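Local coordinates for probable secreted solute-binding lipoprotein (Streptomyces coelicolor, PDB 3I3V) that probably binds a solute outside the cell and passes it to a membrane transporter, as other extracellular solute-binding lipoproteins do, at residues V11-L16 with D49-V54; G278-R283 with S352-P357; R318-S323 with T331-T336. All coordinates share one frame; numbering follows the deposited sequence.

Contact 1: V11-L16 with D49-V54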
loop_
_atom_site.group_PDB
_atom_site.type_symbol
_atom_site.label_atom_id
_atom_site.label_comp_id
_atom_site.label_asym_id
_atom_site.label_seq_id
_atom_site.Cartn_x
_atom_site.Cartn_y
_atom_site.Cartn_z
ATOM N N VAL C 11 -22.531 -2.262 -45.238
ATOM C CA VAL C 11 -22.502 -2.154 -46.704
ATOM C C VAL C 11 -21.668 -0.931 -47.040
ATOM O O VAL C 11 -21.955 0.174 -46.576
ATOM C CB VAL C 11 -23.910 -1.972 -47.307
ATOM C CG1 VAL C 11 -23.818 -1.934 -48.828
ATOM C CG2 VAL C 11 -24.828 -3.094 -46.854
ATOM N N VAL C 12 -20.642 -1.143 -47.857
ATOM C CA VAL C 12 -19.715 -0.097 -48.258
ATOM C C VAL C 12 -19.775 0.187 -49.761
ATOM O O VAL C 12 -19.524 -0.701 -50.573
ATOM C CB VAL C 12 -18.258 -0.499 -47.896
ATOM C CG1 VAL C 12 -17.275 0.547 -48.396
ATOM C CG2 VAL C 12 -18.132 -0.680 -46.398
ATOM N N HIS C 13 -20.102 1.431 -50.111
ATOM C CA HIS C 13 -20.166 1.875 -51.505
ATOM C C HIS C 13 -18.809 2.511 -51.785
ATOM O O HIS C 13 -18.521 3.598 -51.290
ATOM C CB HIS C 13 -21.289 2.903 -51.685
ATOM C CG HIS C 13 -21.794 2.997 -53.088
ATOM N ND1 HIS C 13 -22.819 3.829 -53.454
ATOM C CD2 HIS C 13 -21.414 2.333 -54.206
ATOM C CE1 HIS C 13 -23.063 3.675 -54.749
ATOM N NE2 HIS C 13 -22.227 2.776 -55.222
ATOM N N THR C 14 -17.996 1.831 -52.590
ATOM C CA THR C 14 -16.621 2.246 -52.878
ATOM C C THR C 14 -16.211 2.345 -54.328
ATOM O O THR C 14 -16.714 1.615 -55.171
ATOM C CB THR C 14 -15.631 1.228 -52.307
ATOM O OG1 THR C 14 -16.147 0.697 -51.087
ATOM C CG2 THR C 14 -14.285 1.856 -52.077
ATOM N N GLN C 15 -15.226 3.202 -54.585
ATOM C CA GLN C 15 -14.663 3.367 -55.919
ATOM C C GLN C 15 -13.501 2.395 -56.058
ATOM O O GLN C 15 -12.966 2.217 -57.149
ATOM C CB GLN C 15 -14.146 4.787 -56.120
ATOM C CG GLN C 15 -15.238 5.815 -56.291
ATOM C CD GLN C 15 -14.691 7.184 -56.608
ATOM O OE1 GLN C 15 -13.786 7.674 -55.927
ATOM N NE2 GLN C 15 -15.240 7.820 -57.643
ATOM N N LEU C 16 -13.114 1.781 -54.939
ATOM C CA LEU C 16 -12.016 0.821 -54.902
ATOM C C LEU C 16 -12.555 -0.593 -55.028
ATOM O O LEU C 16 -13.647 -0.890 -54.537
ATOM C CB LEU C 16 -11.250 0.915 -53.578
ATOM C CG LEU C 16 -10.545 2.217 -53.209
ATOM C CD1 LEU C 16 -9.743 2.000 -51.938
ATOM C CD2 LEU C 16 -9.634 2.659 -54.346
ATOM N N ASP C 49 -16.598 6.625 -61.716
ATOM C CA ASP C 49 -16.953 8.029 -61.864
ATOM C C ASP C 49 -18.414 8.318 -61.536
ATOM O O ASP C 49 -18.758 9.447 -61.174
ATOM C CB ASP C 49 -16.647 8.487 -63.292
ATOM C CG ASP C 49 -15.156 8.573 -63.564
ATOM O OD1 ASP C 49 -14.763 8.665 -64.749
ATOM O OD2 ASP C 49 -14.379 8.560 -62.586
ATOM N N ASP C 50 -19.266 7.304 -61.653
ATOM C CA ASP C 50 -20.687 7.473 -61.376
ATOM C C ASP C 50 -21.138 7.004 -59.984
ATOM O O ASP C 50 -22.326 6.792 -59.758
ATOM C CB ASP C 50 -21.513 6.743 -62.441
ATOM C CG ASP C 50 -21.330 5.236 -62.393
ATOM O OD1 ASP C 50 -22.066 4.519 -63.102
ATOM O OD2 ASP C 50 -20.448 4.759 -61.646
ATOM N N LEU C 51 -20.210 6.836 -59.049
ATOM C CA LEU C 51 -20.596 6.385 -57.709
ATOM C C LEU C 51 -21.487 7.416 -57.026
ATOM O O LEU C 51 -22.523 7.070 -56.453
ATOM C CB LEU C 51 -19.356 6.119 -56.839
ATOM C CG LEU C 51 -19.594 5.743 -55.369
ATOM C CD1 LEU C 51 -18.327 5.157 -54.800
ATOM C CD2 LEU C 51 -20.024 6.977 -54.551
ATOM N N ALA C 52 -21.068 8.677 -57.077
ATOM C CA ALA C 52 -21.830 9.761 -56.473
ATOM C C ALA C 52 -23.279 9.758 -56.967
ATOM O O ALA C 52 -24.205 9.886 -56.168
ATOM C CB ALA C 52 -21.171 11.094 -56.792
ATOM N N GLN C 53 -23.475 9.615 -58.277
ATOM C CA GLN C 53 -24.820 9.589 -58.856
ATOM C C GLN C 53 -25.589 8.385 -58.337
ATOM O O GLN C 53 -26.736 8.510 -57.921
ATOM C CB GLN C 53 -24.770 9.514 -60.399
ATOM C CG GLN C 53 -24.268 10.775 -61.134
ATOM C CD GLN C 53 -22.756 11.030 -61.011
ATOM O OE1 GLN C 53 -22.250 12.037 -61.524
ATOM N NE2 GLN C 53 -22.036 10.127 -60.339
ATOM N N VAL C 54 -24.952 7.215 -58.374
ATOM C CA VAL C 54 -25.581 5.983 -57.913
ATOM C C VAL C 54 -25.903 6.062 -56.435
ATOM O O VAL C 54 -26.933 5.558 -55.997
ATOM C CB VAL C 54 -24.672 4.767 -58.139
ATOM C CG1 VAL C 54 -25.352 3.489 -57.625
ATOM C CG2 VAL C 54 -24.345 4.648 -59.614
#

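Contact 2: G278-R283 with S352-P357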
loop_
_atom_site.group_PDB
_atom_site.type_symbol
_atom_site.label_atom_id
_atom_site.label_comp_id
_atom_site.label_asym_id
_atom_site.label_seq_id
_atom_site.Cartn_x
_atom_site.Cartn_y
_atom_site.Cartn_z
ATOM N N GLY C 278 10.252 27.080 -50.588
ATOM C CA GLY C 278 10.480 26.218 -51.750
ATOM C C GLY C 278 11.755 25.401 -51.839
ATOM O O GLY C 278 12.578 25.455 -50.932
ATOM N N PRO C 279 11.974 24.647 -52.931
ATOM C CA PRO C 279 11.135 24.408 -54.110
ATOM C C PRO C 279 9.771 23.800 -53.800
ATOM O O PRO C 279 9.596 23.094 -52.799
ATOM C CB PRO C 279 12.006 23.490 -54.962
ATOM C CG PRO C 279 13.385 23.929 -54.605
ATOM C CD PRO C 279 13.292 24.025 -53.111
ATOM N N THR C 280 8.818 24.044 -54.691
ATOM C CA THR C 280 7.448 23.585 -54.509
ATOM C C THR C 280 7.061 22.238 -55.098
ATOM O O THR C 280 7.558 21.831 -56.145
ATOM C CB THR C 280 6.456 24.618 -55.088
ATOM O OG1 THR C 280 6.562 24.623 -56.517
ATOM C CG2 THR C 280 6.764 26.020 -54.575
ATOM N N VAL C 281 6.153 21.558 -54.402
ATOM C CA VAL C 281 5.610 20.285 -54.853
ATOM C C VAL C 281 4.113 20.334 -54.541
ATOM O O VAL C 281 3.705 20.917 -53.541
ATOM C CB VAL C 281 6.233 19.059 -54.113
ATOM C CG1 VAL C 281 7.750 19.114 -54.187
ATOM C CG2 VAL C 281 5.760 19.008 -52.672
ATOM N N ILE C 282 3.296 19.739 -55.404
ATOM C CA ILE C 282 1.851 19.706 -55.190
ATOM C C ILE C 282 1.477 18.593 -54.214
ATOM O O ILE C 282 2.008 17.490 -54.287
ATOM C CB ILE C 282 1.070 19.442 -56.512
ATOM C CG1 ILE C 282 1.165 20.649 -57.437
ATOM C CG2 ILE C 282 -0.397 19.125 -56.214
ATOM C CD1 ILE C 282 0.438 20.451 -58.766
ATOM N N ARG C 283 0.576 18.899 -53.291
ATOM C CA ARG C 283 0.088 17.911 -52.343
ATOM C C ARG C 283 -1.401 18.164 -52.139
ATOM O O ARG C 283 -1.817 19.298 -51.887
ATOM C CB ARG C 283 0.828 17.995 -50.999
ATOM C CG ARG C 283 2.272 17.486 -51.045
ATOM C CD ARG C 283 2.926 17.444 -49.659
ATOM N NE ARG C 283 2.472 16.322 -48.829
ATOM C CZ ARG C 283 2.759 16.181 -47.532
ATOM N NH1 ARG C 283 3.497 17.091 -46.909
ATOM N NH2 ARG C 283 2.311 15.128 -46.853
ATOM N N SER C 352 8.434 22.966 -50.496
ATOM C CA SER C 352 7.204 23.626 -50.058
ATOM C C SER C 352 5.945 23.149 -50.778
ATOM O O SER C 352 5.946 22.942 -51.991
ATOM C CB SER C 352 7.333 25.141 -50.225
ATOM O OG SER C 352 8.380 25.650 -49.418
ATOM N N GLN C 353 4.867 22.995 -50.014
ATOM C CA GLN C 353 3.588 22.541 -50.552
ATOM C C GLN C 353 2.817 23.632 -51.259
ATOM O O GLN C 353 2.698 24.742 -50.740
ATOM C CB GLN C 353 2.660 22.045 -49.439
ATOM C CG GLN C 353 3.055 20.805 -48.689
ATOM C CD GLN C 353 2.006 20.442 -47.655
ATOM O OE1 GLN C 353 0.826 20.275 -47.980
ATOM N NE2 GLN C 353 2.427 20.320 -46.400
ATOM N N VAL C 354 2.285 23.314 -52.435
ATOM C CA VAL C 354 1.430 24.250 -53.151
ATOM C C VAL C 354 0.125 23.497 -53.374
ATOM O O VAL C 354 0.052 22.286 -53.167
ATOM C CB VAL C 354 2.027 24.735 -54.486
ATOM C CG1 VAL C 354 3.276 25.549 -54.206
ATOM C CG2 VAL C 354 2.321 23.561 -55.403
ATOM N N LEU C 355 -0.908 24.194 -53.806
ATOM C CA LEU C 355 -2.185 23.534 -53.948
ATOM C C LEU C 355 -2.582 22.921 -55.292
ATOM O O LEU C 355 -2.071 23.297 -56.354
ATOM C CB LEU C 355 -3.260 24.500 -53.427
ATOM C CG LEU C 355 -4.539 24.892 -54.147
ATOM C CD1 LEU C 355 -5.327 25.811 -53.231
ATOM C CD2 LEU C 355 -4.220 25.608 -55.449
ATOM N N LEU C 356 -3.466 21.926 -55.207
ATOM C CA LEU C 356 -4.017 21.245 -56.371
ATOM C C LEU C 356 -5.348 21.963 -56.629
ATOM O O LEU C 356 -6.289 21.832 -55.857
ATOM C CB LEU C 356 -4.280 19.769 -56.071
ATOM C CG LEU C 356 -5.018 19.064 -57.224
ATOM C CD1 LEU C 356 -4.153 19.119 -58.461
ATOM C CD2 LEU C 356 -5.347 17.621 -56.867
ATOM N N PRO C 357 -5.441 22.721 -57.730
ATOM C CA PRO C 357 -6.641 23.483 -58.102
ATOM C C PRO C 357 -7.973 22.740 -58.251
ATOM O O PRO C 357 -9.028 23.300 -57.972
ATOM C CB PRO C 357 -6.225 24.160 -59.409
ATOM C CG PRO C 357 -4.720 24.237 -59.301
ATOM C CD PRO C 357 -4.391 22.887 -58.745
HETATM O O HOH W 1 -1.034 21.278 -50.198
#

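Contact 3: R318-S323 with T331-T336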
loop_
_atom_site.group_PDB
_atom_site.type_symbol
_atom_site.label_atom_id
_atom_site.label_comp_id
_atom_site.label_asym_id
_atom_site.label_seq_id
_atom_site.Cartn_x
_atom_site.Cartn_y
_atom_site.Cartn_z
ATOM N N ARG C 318 0.264 -0.890 -44.896
ATOM C CA ARG C 318 0.132 -1.791 -46.039
ATOM C C ARG C 318 -0.194 -0.980 -47.293
ATOM O O ARG C 318 0.353 -1.237 -48.369
ATOM C CB ARG C 318 -0.966 -2.839 -45.808
ATOM C CG ARG C 318 -0.583 -3.958 -44.846
ATOM C CD ARG C 318 -1.576 -5.120 -44.916
ATOM N NE ARG C 318 -0.920 -6.421 -44.773
ATOM C CZ ARG C 318 -0.449 -6.921 -43.629
ATOM N NH1 ARG C 318 -0.558 -6.236 -42.493
ATOM N NH2 ARG C 318 0.143 -8.112 -43.625
ATOM N N PHE C 319 -1.095 -0.007 -47.160
ATOM C CA PHE C 319 -1.448 0.825 -48.301
ATOM C C PHE C 319 -0.197 1.512 -48.816
ATOM O O PHE C 319 0.030 1.579 -50.020
ATOM C CB PHE C 319 -2.511 1.861 -47.918
ATOM C CG PHE C 319 -3.906 1.321 -47.979
ATOM C CD1 PHE C 319 -4.525 1.111 -49.212
ATOM C CD2 PHE C 319 -4.575 0.944 -46.815
ATOM C CE1 PHE C 319 -5.783 0.533 -49.285
ATOM C CE2 PHE C 319 -5.835 0.363 -46.876
ATOM C CZ PHE C 319 -6.443 0.152 -48.111
ATOM N N VAL C 320 0.617 1.996 -47.889
ATOM C CA VAL C 320 1.869 2.673 -48.213
ATOM C C VAL C 320 2.905 1.724 -48.832
ATOM O O VAL C 320 3.400 1.963 -49.926
ATOM C CB VAL C 320 2.484 3.287 -46.945
ATOM C CG1 VAL C 320 3.859 3.862 -47.252
ATOM C CG2 VAL C 320 1.562 4.365 -46.394
ATOM N N THR C 321 3.196 0.642 -48.118
ATOM C CA THR C 321 4.184 -0.356 -48.515
ATOM C C THR C 321 3.819 -1.263 -49.680
ATOM O O THR C 321 4.598 -1.417 -50.614
ATOM C CB THR C 321 4.552 -1.250 -47.305
ATOM O OG1 THR C 321 5.254 -0.465 -46.329
ATOM C CG2 THR C 321 5.428 -2.408 -47.731
ATOM N N GLU C 322 2.640 -1.870 -49.615
ATOM C CA GLU C 322 2.189 -2.789 -50.651
ATOM C C GLU C 322 1.545 -2.131 -51.874
ATOM O O GLU C 322 1.619 -2.663 -52.983
ATOM C CB GLU C 322 1.216 -3.809 -50.035
ATOM C CG GLU C 322 1.765 -4.467 -48.770
ATOM C CD GLU C 322 0.836 -5.516 -48.192
ATOM O OE1 GLU C 322 1.122 -6.024 -47.085
ATOM O OE2 GLU C 322 -0.178 -5.837 -48.842
ATOM N N SER C 323 0.922 -0.974 -51.686
ATOM C CA SER C 323 0.284 -0.297 -52.805
ATOM C C SER C 323 1.015 0.964 -53.263
ATOM O O SER C 323 0.763 1.463 -54.360
ATOM C CB SER C 323 -1.158 0.052 -52.445
ATOM O OG SER C 323 -1.871 0.495 -53.586
ATOM N N THR C 331 2.008 8.360 -40.647
ATOM C CA THR C 331 2.613 7.030 -40.755
ATOM C C THR C 331 4.122 7.192 -40.616
ATOM O O THR C 331 4.651 8.308 -40.674
ATOM C CB THR C 331 2.435 6.365 -42.136
ATOM O OG1 THR C 331 1.321 6.928 -42.822
ATOM C CG2 THR C 331 2.223 4.878 -41.972
ATOM N N ASP C 332 4.804 6.064 -40.451
ATOM C CA ASP C 332 6.254 6.034 -40.348
ATOM C C ASP C 332 6.700 5.181 -41.531
ATOM O O ASP C 332 7.885 5.116 -41.860
ATOM C CB ASP C 332 6.693 5.394 -39.023
ATOM C CG ASP C 332 6.542 6.336 -37.833
ATOM O OD1 ASP C 332 6.479 5.841 -36.684
ATOM O OD2 ASP C 332 6.503 7.573 -38.037
ATOM N N ALA C 333 5.717 4.548 -42.171
ATOM C CA ALA C 333 5.946 3.694 -43.328
ATOM C C ALA C 333 6.359 4.527 -44.535
ATOM O O ALA C 333 6.004 5.704 -44.647
ATOM C CB ALA C 333 4.682 2.906 -43.656
ATOM N N VAL C 334 7.099 3.897 -45.437
ATOM C CA VAL C 334 7.574 4.548 -46.638
ATOM C C VAL C 334 7.437 3.587 -47.804
ATOM O O VAL C 334 7.737 2.403 -47.674
ATOM C CB VAL C 334 9.050 4.948 -46.499
ATOM C CG1 VAL C 334 9.558 5.524 -47.821
ATOM C CG2 VAL C 334 9.212 5.960 -45.363
ATOM N N SER C 335 6.976 4.093 -48.939
ATOM C CA SER C 335 6.807 3.254 -50.115
ATOM C C SER C 335 8.167 2.852 -50.693
ATOM O O SER C 335 8.596 3.346 -51.733
ATOM C CB SER C 335 5.973 3.989 -51.175
ATOM O OG SER C 335 4.636 4.167 -50.738
ATOM N N THR C 336 8.836 1.949 -49.988
ATOM C CA THR C 336 10.145 1.431 -50.370
ATOM C C THR C 336 10.165 0.644 -51.684
ATOM O O THR C 336 11.084 0.801 -52.486
ATOM C CB THR C 336 10.691 0.537 -49.239
ATOM O OG1 THR C 336 11.283 1.362 -48.231
ATOM C CG2 THR C 336 11.713 -0.443 -49.764
#

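Contact 1: V11-L16 with D49-V54
The imidazole of His13 is the central flat group. Leu51 lies over one face, and Val54 CB sits at the edge, in the ring plane. Leu51 CG stands 3.9 Å from the centroid of the His13 ring and only 7° off its normal, a CH-pi contact almost over the centre. Val54 comes closest with its CG1, 3.7 Å from His13 CE1. The contact belongs to a beta-alpha-beta crossover. Helix 51-60 joins strand 41-46 to strand 67-70 and passes over strand 9-14, which lies between them in the parallel part of the sheet. This 2-1-3 strand order agrees with the periplasmic binding protein fold.

The torsions bring His13 and Leu51 tip to tip. CG of His13 is anti to its backbone N (chi1 -157°), and CG of Leu51 is likewise anti (chi1 175°). Val54 instead meets the ring at about a right angle. The first turn of the helix thus grips the imidazole with two aliphatic side chains from different directions.

No hydrogen bond joins the two segments. The polar ends are held by residues just before the helix. His13 NE2 is hydrogen-bonded to Asn47 ND2. An amide NH2 donates, so NE2 probably accepts, which would suit a neutral ring. Gln15 NE2 is hydrogen-bonded to Gly48 O. These two bonds tie the strand and the residue just after it to the loop that leads into the helix. Leu51 also touches Val68 and Val70 of strand 67-70, so it sits against two neighbouring strands.

Gln15 crosses Leu51 at about a right angle and offers its aliphatic part. Leu51 CD1 is 3.5 Å from Gln15 CG and 3.6 Å from the carbonyl carbon Thr14 C.

Contact 2: G278-R283 with S352-P357
Main-chain hydrogen bonds carry this contact. Ser352 N donates to Pro279 O at 2.6 Å, from above the carbonyl plane. Val281 N donates to Ser352 O at 2.8 Å, in the carbonyl plane. Val354 N returns to Val281 O at 3.0 Å. A weak bond from Arg283 N to Val354 O, 3.4 Å long, follows. Val281 thus uses both its N and its O on strand 352-354. This sets strand 352-354 parallel to strand 280-284 in the mixed sheet that also holds strand 122-131, to which Ile282 bonds at Trp126.

A water bridges Arg283 O, at 2.7 Å, and Gln353 OE1. Gln353 OE1 is also bonded to Tyr285 OH. Arg283 CD lies 3.5 Å from Gln353 CG. Beyond CD the chain bends (chi3 76°) and brings the guanidinium up to the Gln353 amide, the two planes 47° apart.

On the face that carries Thr280 and Ile282, Val354 packs between the two. Its CG1 is tight against Thr280 CB at 3.4 Å, and its CG2 is 3.7 Å from Ile282 CG1. Leu356 CB touches Ile282 CG2. The pairing rests on main-chain groups; side chains mainly add apolar contact here and polar contact around Gln353.

Contact 3: R318-S323 with T331-T336
Val320 carries the packing from the helix side. Its CB points toward the loop and lies 4.0 Å from Ala333 CB. The branch then splits. CG1 is anti to the backbone N (chi1 174°) and reaches into the bend of segment 331-336. There Val320 CG1 meets Ala333 CB at 3.8 Å. The same methyl rests on the backbone further along, with Val334 C 3.6 Å from Val320 CG1. It also lies against Ser335 N and OG. The other branch is looser: Val320 CG2 lies beside Thr331, 4.4 Å from Thr331 OG1.

The two segments are close in sequence. Helix 313-323 is followed by the short strand 326-327, and the chain then folds back as a loop before helix 339-345. Ser335 is the centre of an inverse gamma turn in this loop. The turn is closed by Thr336 N, which donates to Val334 O at 2.6 Å.

Ser335 gives the one hydrogen bond between the segments. Its OG is anti to its carbonyl carbon (chi1 -67°) and donates to Val320 O at 2.7 Å. The hydroxyl stands above the carbonyl plane, 39° out of it. Ser335 N is bonded to Gln345 OE1 of helix 339-345. The residue therefore links both helices. An alanine here would lose the hydroxyl bond to Val320 O and would probably loosen the hold of the loop on the helix.

Arg318 and Glu322, whose CB atoms point away from the loop, form a salt bridge, Arg318 NE to Glu322 OE1 at 3.1 Å.

In the fold
Contacts 1 and 3 are neighbours, with nearest atoms about 5 Å apart and centres 25 Å apart. They do not touch. Helix 23-36 bridges them: Tyr26 meets Val12 and Thr14 of contact 1, and Thr25 meets helix 313-323 of contact 3. Contact 2 lies in a different sheet from contact 1. Its centre is 29 Å from that of contact 1 and 22 Å from that of contact 3. Strand 122-131 pairs with both strand 280-284 and strand 326-327, so it connects the surroundings of contacts 2 and 3. In sequence, contact 3 is nested inside the loop closed by contact 2. Related proteins bind solute between two lobes, but none of the three contacts includes a bound ligand.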